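DUF6836 domain-containing protein (Clostridium leptum, PDB 4PW1) is of unknown function but folds as a nine-stranded antiparallel beta sheet surrounded by alpha helices and forms a two-chain assembly. Local coordinates at residues W31-G36 and S76-R81. Sequence-based numbering, arbitrary orientation.
Sequences WNLYTG and SGQDLR
The flat carboxamide end of the extended Q78 chain lies along the L33 side chain, reaching it from the turn of a beta hairpin made by strands 74-76 and 80-89. On the other segment, G36 N sits 3.5 Å above one face of the Y34 ring, offset toward its rim; Y34 meets F82 of the sheet edge-to-face, and the W31 and F82 planes are at about 50°. The guanidinium of R81 uses its edge: NH1 binds D79 OD1 at 3.1 Å, the oxygen lying 2° out of the guanidinium plane. This salt bridge ties the turn to the strand, and R81 also pairs with E43. D79 and L80 together sit opposite the single residue S76, a G1 beta bulge. S76 suits its place because its short hydroxyl folds back: OG accepts from the backbone N of Q78, two residues on, at 2.9 Å, forming an ST turn. L33 and L80, branched and apolar, cross at about a right angle. L80 CG lies opposite the carbonyl carbon (chi1 -60°), and from there CD1 meets both CD1 and CB of L33, each at 3.8 Å. One water bridges the segments: it hydrogen-bonds S76 OG at 2.9 Å and donates to L33 O at 2.8 Å.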
ATOM      1  N   TRP B  31      -6.316   0.703  -8.731  1.00 17.36           N
ATOM      2  CA  TRP B  31      -5.963  -0.712  -8.657  1.00 18.12           C
ATOM      3  C   TRP B  31      -6.470  -1.360  -7.382  1.00 17.75           C
ATOM      4  O   TRP B  31      -6.637  -2.565  -7.355  1.00 17.54           O
ATOM      5  CB  TRP B  31      -4.464  -0.941  -8.888  1.00 18.16           C
ATOM      6  CG  TRP B  31      -4.099  -0.496 -10.277  1.00 18.71           C
ATOM      7  CD1 TRP B  31      -3.602   0.706 -10.647  1.00 19.93           C
ATOM      8  CD2 TRP B  31      -4.317  -1.221 -11.477  1.00 18.67           C
ATOM      9  NE1 TRP B  31      -3.430   0.748 -12.005  1.00 19.61           N
ATOM     10  CE2 TRP B  31      -3.872  -0.423 -12.537  1.00 19.84           C
ATOM     11  CE3 TRP B  31      -4.844  -2.480 -11.761  1.00 20.17           C
ATOM     12  CZ2 TRP B  31      -3.965  -0.826 -13.857  1.00 20.18           C
ATOM     13  CZ3 TRP B  31      -4.888  -2.902 -13.074  1.00 18.24           C
ATOM     14  CH2 TRP B  31      -4.453  -2.077 -14.096  1.00 20.56           C
ATOM     15  N   ASN B  32      -6.793  -0.574  -6.371  1.00 19.07           N
ATOM     16  CA  ASN B  32      -7.439  -1.114  -5.181  1.00 25.86           C
ATOM     17  C   ASN B  32      -8.834  -1.655  -5.498  1.00 25.12           C
ATOM     18  O   ASN B  32      -9.383  -2.433  -4.730  1.00 19.18           O
ATOM     19  CB  ASN B  32      -7.543  -0.052  -4.077  1.00 27.41           C
ATOM     20  CG  ASN B  32      -8.210   1.224  -4.587  1.00 23.29           C
ATOM     21  OD1 ASN B  32      -7.823   1.772  -5.629  1.00 22.98           O
ATOM     22  ND2 ASN B  32      -9.207   1.687  -3.882  1.00 23.46           N
ATOM     23  N   LEU B  33      -9.420  -1.225  -6.605  1.00 20.76           N
ATOM     24  CA  LEU B  33     -10.771  -1.657  -6.962  1.00 22.17           C
ATOM     25  C   LEU B  33     -10.757  -2.785  -7.968  1.00 23.36           C
ATOM     26  O   LEU B  33     -11.796  -3.290  -8.315  1.00 23.75           O
ATOM     27  CB  LEU B  33     -11.552  -0.478  -7.524  1.00 23.27           C
ATOM     28  CG  LEU B  33     -11.669   0.709  -6.558  1.00 24.06           C
ATOM     29  CD1 LEU B  33     -12.376   1.860  -7.243  1.00 25.86           C
ATOM     30  CD2 LEU B  33     -12.418   0.338  -5.276  1.00 25.38           C
ATOM     31  N   TYR B  34      -9.568  -3.181  -8.431  1.00 22.25           N
ATOM     32  CA  TYR B  34      -9.415  -4.232  -9.417  1.00 22.45           C
ATOM     33  C   TYR B  34      -9.677  -5.577  -8.735  1.00 26.93           C
ATOM     34  O   TYR B  34      -9.124  -5.841  -7.653  1.00 26.00           O
ATOM     35  CB  TYR B  34      -7.998  -4.198  -9.956  1.00 21.05           C
ATOM     36  CG  TYR B  34      -7.679  -5.235 -10.980  1.00 23.93           C
ATOM     37  CD1 TYR B  34      -7.981  -5.020 -12.327  1.00 24.56           C
ATOM     38  CD2 TYR B  34      -7.095  -6.450 -10.612  1.00 22.73           C
ATOM     39  CE1 TYR B  34      -7.718  -5.979 -13.261  1.00 24.64           C
ATOM     40  CE2 TYR B  34      -6.812  -7.397 -11.550  1.00 23.98           C
ATOM     41  CZ  TYR B  34      -7.135  -7.154 -12.869  1.00 26.71           C
ATOM     42  OH  TYR B  34      -6.882  -8.110 -13.824  1.00 34.38           O
ATOM     43  N   THR B  35     -10.548  -6.393  -9.321  1.00 23.20           N
ATOM     44  CA  THR B  35     -10.956  -7.649  -8.703  1.00 26.34           C
ATOM     45  C   THR B  35     -10.414  -8.836  -9.456  1.00 26.79           C
ATOM     46  O   THR B  35     -10.425  -9.906  -8.939  1.00 27.45           O
ATOM     47  CB  THR B  35     -12.491  -7.824  -8.670  1.00 26.52           C
ATOM     48  OG1 THR B  35     -12.983  -7.930 -10.012  1.00 26.58           O
ATOM     49  CG2 THR B  35     -13.163  -6.657  -7.975  1.00 25.63           C
ATOM     50  N   GLY B  36      -9.994  -8.656 -10.701  1.00 22.88           N
ATOM     51  CA  GLY B  36      -9.669  -9.790 -11.558  1.00 24.68           C
ATOM     52  C   GLY B  36     -10.861 -10.426 -12.277  1.00 25.80           C
ATOM     53  O   GLY B  36     -10.667 -11.335 -13.026  1.00 23.24           O
ATOM     54  N   SER B  76     -14.946  -2.971 -15.834  1.00 20.09           N
ATOM     55  CA  SER B  76     -15.537  -3.260 -14.526  1.00 21.67           C
ATOM     56  C   SER B  76     -16.875  -2.593 -14.378  1.00 21.70           C
ATOM     57  O   SER B  76     -17.013  -1.427 -14.711  1.00 21.11           O
ATOM     58  CB  SER B  76     -14.635  -2.676 -13.421  1.00 24.99           C
ATOM     59  OG  SER B  76     -15.319  -2.569 -12.185  1.00 23.03           O
ATOM     60  N   GLY B  77     -17.821  -3.310 -13.764  1.00 22.97           N
ATOM     61  CA  GLY B  77     -19.115  -2.768 -13.452  1.00 23.61           C
ATOM     62  C   GLY B  77     -19.103  -1.623 -12.467  1.00 25.57           C
ATOM     63  O   GLY B  77     -20.095  -0.963 -12.294  1.00 26.74           O
ATOM     64  N   GLN B  78     -17.965  -1.330 -11.865  1.00 26.43           N
ATOM     65  CA  GLN B  78     -17.793  -0.077 -11.157  1.00 27.80           C
ATOM     66  C   GLN B  78     -17.538   1.152 -12.071  1.00 28.36           C
ATOM     67  O   GLN B  78     -17.274   2.223 -11.572  1.00 27.49           O
ATOM     68  CB  GLN B  78     -16.654  -0.233 -10.166  1.00 28.21           C
ATOM     69  CG  GLN B  78     -16.943  -1.294  -9.116  1.00 39.98           C
ATOM     70  CD  GLN B  78     -15.767  -1.490  -8.173  1.00 50.72           C
ATOM     71  OE1 GLN B  78     -15.054  -2.494  -8.238  1.00 61.61           O
ATOM     72  NE2 GLN B  78     -15.527  -0.502  -7.329  1.00 54.56           N
ATOM     73  N   ASP B  79     -17.653   0.999 -13.385  1.00 26.59           N
ATOM     74  CA  ASP B  79     -17.344   2.057 -14.368  1.00 26.71           C
ATOM     75  C   ASP B  79     -15.854   2.406 -14.400  1.00 22.49           C
ATOM     76  O   ASP B  79     -15.439   3.564 -14.280  1.00 26.13           O
ATOM     77  CB  ASP B  79     -18.227   3.301 -14.204  1.00 30.86           C
ATOM     78  CG  ASP B  79     -18.515   4.011 -15.545  1.00 35.01           C
ATOM     79  OD1 ASP B  79     -18.220   3.491 -16.667  1.00 38.81           O
ATOM     80  OD2 ASP B  79     -19.061   5.128 -15.458  1.00 44.07           O
ATOM     81  N   LEU B  80     -15.046   1.367 -14.557  1.00 21.35           N
ATOM     82  CA  LEU B  80     -13.602   1.494 -14.636  1.00 21.58           C
ATOM     83  C   LEU B  80     -13.204   0.688 -15.831  1.00 19.03           C
ATOM     84  O   LEU B  80     -13.831  -0.329 -16.135  1.00 20.30           O
ATOM     85  CB  LEU B  80     -12.936   0.913 -13.365  1.00 22.09           C
ATOM     86  CG  LEU B  80     -13.360   1.590 -12.059  1.00 25.50           C
ATOM     87  CD1 LEU B  80     -12.866   0.806 -10.840  1.00 24.75           C
ATOM     88  CD2 LEU B  80     -12.838   2.998 -12.005  1.00 25.38           C
ATOM     89  N   ARG B  81     -12.139   1.115 -16.474  1.00 18.38           N
ATOM     90  CA  ARG B  81     -11.489   0.335 -17.501  1.00 20.69           C
ATOM     91  C   ARG B  81     -10.005   0.192 -17.139  1.00 20.14           C
ATOM     92  O   ARG B  81      -9.330   1.184 -16.879  1.00 19.25           O
ATOM     93  CB  ARG B  81     -11.682   1.062 -18.841  1.00 22.12           C
ATOM     94  CG  ARG B  81     -13.148   0.929 -19.293  1.00 25.70           C
ATOM     95  CD  ARG B  81     -13.594   2.086 -20.119  1.00 31.47           C
ATOM     96  NE  ARG B  81     -14.936   1.866 -20.674  1.00 26.62           N
ATOM     97  CZ  ARG B  81     -16.076   2.152 -20.059  1.00 26.68           C
ATOM     98  NH1 ARG B  81     -16.112   2.582 -18.794  1.00 27.38           N
ATOM     99  NH2 ARG B  81     -17.209   1.890 -20.686  1.00 25.62           N
TER
HETATM  100  O   HOH W   1     -13.203  -3.821 -10.647  1.00 30.43           O